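Local atomic coordinates of putative glucoamylase (Bacteroides caccae ATCC 43185, PDB entry 4QT9), a protein that probably hydrolyses glycosidic bonds as a putative glucoamylase, a glycoside hydrolase built on an alpha/alpha toroid fold. Residues A[182-187]-A[228-233]. Numbering follows the deposited sequence.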
loop_
_atom_site.group_PDB
_atom_site.type_symbol
_atom_site.label_atom_id
_atom_site.label_comp_id
_atom_site.label_asym_id
_atom_site.label_seq_id
_atom_site.Cartn_x
_atom_site.Cartn_y
_atom_site.Cartn_z
ATOM N N GLY A 182 -13.808 5.487 23.187
ATOM C CA GLY A 182 -15.136 5.541 22.577
ATOM C C GLY A 182 -15.490 6.730 21.697
ATOM O O GLY A 182 -16.671 6.986 21.462
ATOM N N GLN A 183 -14.505 7.428 21.139
ATOM C CA GLN A 183 -14.815 8.541 20.239
ATOM C C GLN A 183 -15.270 7.952 18.896
ATOM O O GLN A 183 -15.031 6.769 18.652
ATOM C CB GLN A 183 -13.584 9.475 20.087
ATOM C CG GLN A 183 -13.116 10.092 21.417
ATOM C CD GLN A 183 -12.002 11.085 21.243
ATOM O OE1 GLN A 183 -11.817 11.650 20.179
ATOM N NE2 GLN A 183 -11.220 11.318 22.285
ATOM N N ASN A 184 -15.947 8.731 18.057
ATOM C CA ASN A 184 -16.396 8.226 16.745
ATOM C C ASN A 184 -15.397 8.603 15.655
ATOM O O ASN A 184 -15.703 9.316 14.701
ATOM C CB ASN A 184 -17.812 8.703 16.426
ATOM C CG ASN A 184 -18.816 8.036 17.321
ATOM O OD1 ASN A 184 -18.774 6.819 17.551
ATOM N ND2 ASN A 184 -19.690 8.816 17.895
ATOM N N VAL A 185 -14.175 8.092 15.821
ATOM C CA VAL A 185 -13.016 8.328 14.944
ATOM C C VAL A 185 -11.933 7.341 15.362
ATOM O O VAL A 185 -11.936 6.879 16.511
ATOM C CB VAL A 185 -12.534 9.813 15.051
ATOM C CG1 VAL A 185 -11.964 10.123 16.446
ATOM C CG2 VAL A 185 -11.532 10.171 13.944
ATOM N N LEU A 186 -10.998 7.043 14.455
ATOM C CA LEU A 186 -9.851 6.197 14.766
ATOM C C LEU A 186 -8.597 7.048 14.807
ATOM O O LEU A 186 -8.379 7.850 13.904
ATOM C CB LEU A 186 -9.687 5.067 13.725
ATOM C CG LEU A 186 -10.780 4.010 13.712
ATOM C CD1 LEU A 186 -10.707 3.187 12.443
ATOM C CD2 LEU A 186 -10.687 3.125 14.963
ATOM N N TYR A 187 -7.780 6.872 15.845
ATOM C CA TYR A 187 -6.490 7.558 15.969
ATOM C C TYR A 187 -5.404 6.710 15.315
ATOM O O TYR A 187 -5.454 5.475 15.351
ATOM C CB TYR A 187 -6.158 7.843 17.440
ATOM C CG TYR A 187 -6.932 9.017 17.993
ATOM C CD1 TYR A 187 -8.256 8.875 18.409
ATOM C CD2 TYR A 187 -6.343 10.272 18.104
ATOM C CE1 TYR A 187 -8.980 9.961 18.900
ATOM C CE2 TYR A 187 -7.061 11.368 18.585
ATOM C CZ TYR A 187 -8.375 11.203 18.998
ATOM O OH TYR A 187 -9.071 12.268 19.499
ATOM N N TYR A 228 -17.010 5.479 11.176
ATOM C CA TYR A 228 -16.773 5.782 9.749
ATOM C C TYR A 228 -17.505 7.066 9.298
ATOM O O TYR A 228 -16.899 7.884 8.636
ATOM C CB TYR A 228 -17.219 4.599 8.871
ATOM C CG TYR A 228 -17.122 4.848 7.377
ATOM C CD1 TYR A 228 -15.906 4.743 6.710
ATOM C CD2 TYR A 228 -18.259 5.116 6.621
ATOM C CE1 TYR A 228 -15.812 4.954 5.339
ATOM C CE2 TYR A 228 -18.178 5.332 5.247
ATOM C CZ TYR A 228 -16.948 5.274 4.613
ATOM O OH TYR A 228 -16.853 5.514 3.261
ATOM N N HIS A 229 -18.796 7.235 9.640
ATOM C CA HIS A 229 -19.609 8.374 9.214
ATOM C C HIS A 229 -19.218 9.693 9.905
ATOM O O HIS A 229 -19.145 10.727 9.219
ATOM C CB HIS A 229 -21.094 8.057 9.406
ATOM C CG HIS A 229 -21.568 7.029 8.425
ATOM N ND1 HIS A 229 -21.616 7.301 7.057
ATOM C CD2 HIS A 229 -21.914 5.743 8.617
ATOM C CE1 HIS A 229 -22.004 6.181 6.475
ATOM N NE2 HIS A 229 -22.205 5.218 7.372
ATOM N N ASP A 230 -18.935 9.666 11.229
ATOM C CA ASP A 230 -18.528 10.875 11.974
ATOM C C ASP A 230 -17.026 11.169 11.849
ATOM O O ASP A 230 -16.657 12.340 11.842
ATOM C CB ASP A 230 -18.877 10.776 13.488
ATOM C CG ASP A 230 -20.342 10.582 13.876
ATOM O OD1 ASP A 230 -21.202 10.482 12.964
ATOM O OD2 ASP A 230 -20.632 10.531 15.094
ATOM N N GLY A 231 -16.178 10.131 11.848
ATOM C CA GLY A 231 -14.718 10.261 11.804
ATOM C C GLY A 231 -14.096 10.318 10.429
ATOM O O GLY A 231 -13.475 11.331 10.072
ATOM N N TRP A 232 -14.210 9.232 9.649
ATOM C CA TRP A 232 -13.626 9.261 8.301
ATOM C C TRP A 232 -14.307 10.286 7.360
ATOM O O TRP A 232 -13.623 11.077 6.695
ATOM C CB TRP A 232 -13.676 7.881 7.645
ATOM C CG TRP A 232 -13.240 7.868 6.199
ATOM C CD1 TRP A 232 -14.045 7.816 5.102
ATOM C CD2 TRP A 232 -11.887 7.884 5.705
ATOM N NE1 TRP A 232 -13.284 7.723 3.957
ATOM C CE2 TRP A 232 -11.953 7.806 4.296
ATOM C CE3 TRP A 232 -10.619 7.997 6.317
ATOM C CZ2 TRP A 232 -10.797 7.824 3.483
ATOM C CZ3 TRP A 232 -9.478 8.020 5.514
ATOM C CH2 TRP A 232 -9.570 7.895 4.118
ATOM N N ALA A 233 -15.640 10.222 7.263
ATOM C CA ALA A 233 -16.420 11.044 6.352
ATOM C C ALA A 233 -16.796 12.421 6.917
ATOM O O ALA A 233 -17.204 13.292 6.146
ATOM C CB ALA A 233 -17.673 10.305 5.958
HETATM O O HOH W 1 -15.713 12.075 15.197
HETATM O O HOH W 2 -19.331 12.037 17.156
#
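Val-185 lies against Gly-231 through CB and CG2, and here the loop 182-187 and the helical turn 228-233 come closest, with the two CA atoms 4.1 Å apart. With CG2 trans to the backbone nitrogen (CG1 at chi1 67°), that methyl reaches Gly-231 CA at 3.8 Å. Because Gly-231 carries no side chain, the loop backbone comes directly up to the helix, Asn-184 O lying 3.0 Å from Gly-231 N, though at a poor angle for a hydrogen bond. Tyr-212 also touches Val-185, and its hydroxyl accepts a hydrogen bond from Leu-186 N, so this buried part sits against helix 209-217 at the periphery of the alpha/alpha toroid, about 22 Å from the chain centre to the contact centre. Gly-231 lies on the short helix 225-232, where a wider pi-type turn is marked by the bond from Ala-233 N to Tyr-228 O (3.0 Å). At the partly exposed side, Asn-184 and Asp-230 run side by side in the same direction, their amide and carboxylate planes 86° apart and Asn-184 CB 3.8 Å from Asp-230 CB. One water donates to Asp-230 OD2 (2.9 Å) and weakly accepts from Asn-184 ND2; a second donates to Asn-184 O (2.8 Å) and weakly to Asp-230 O.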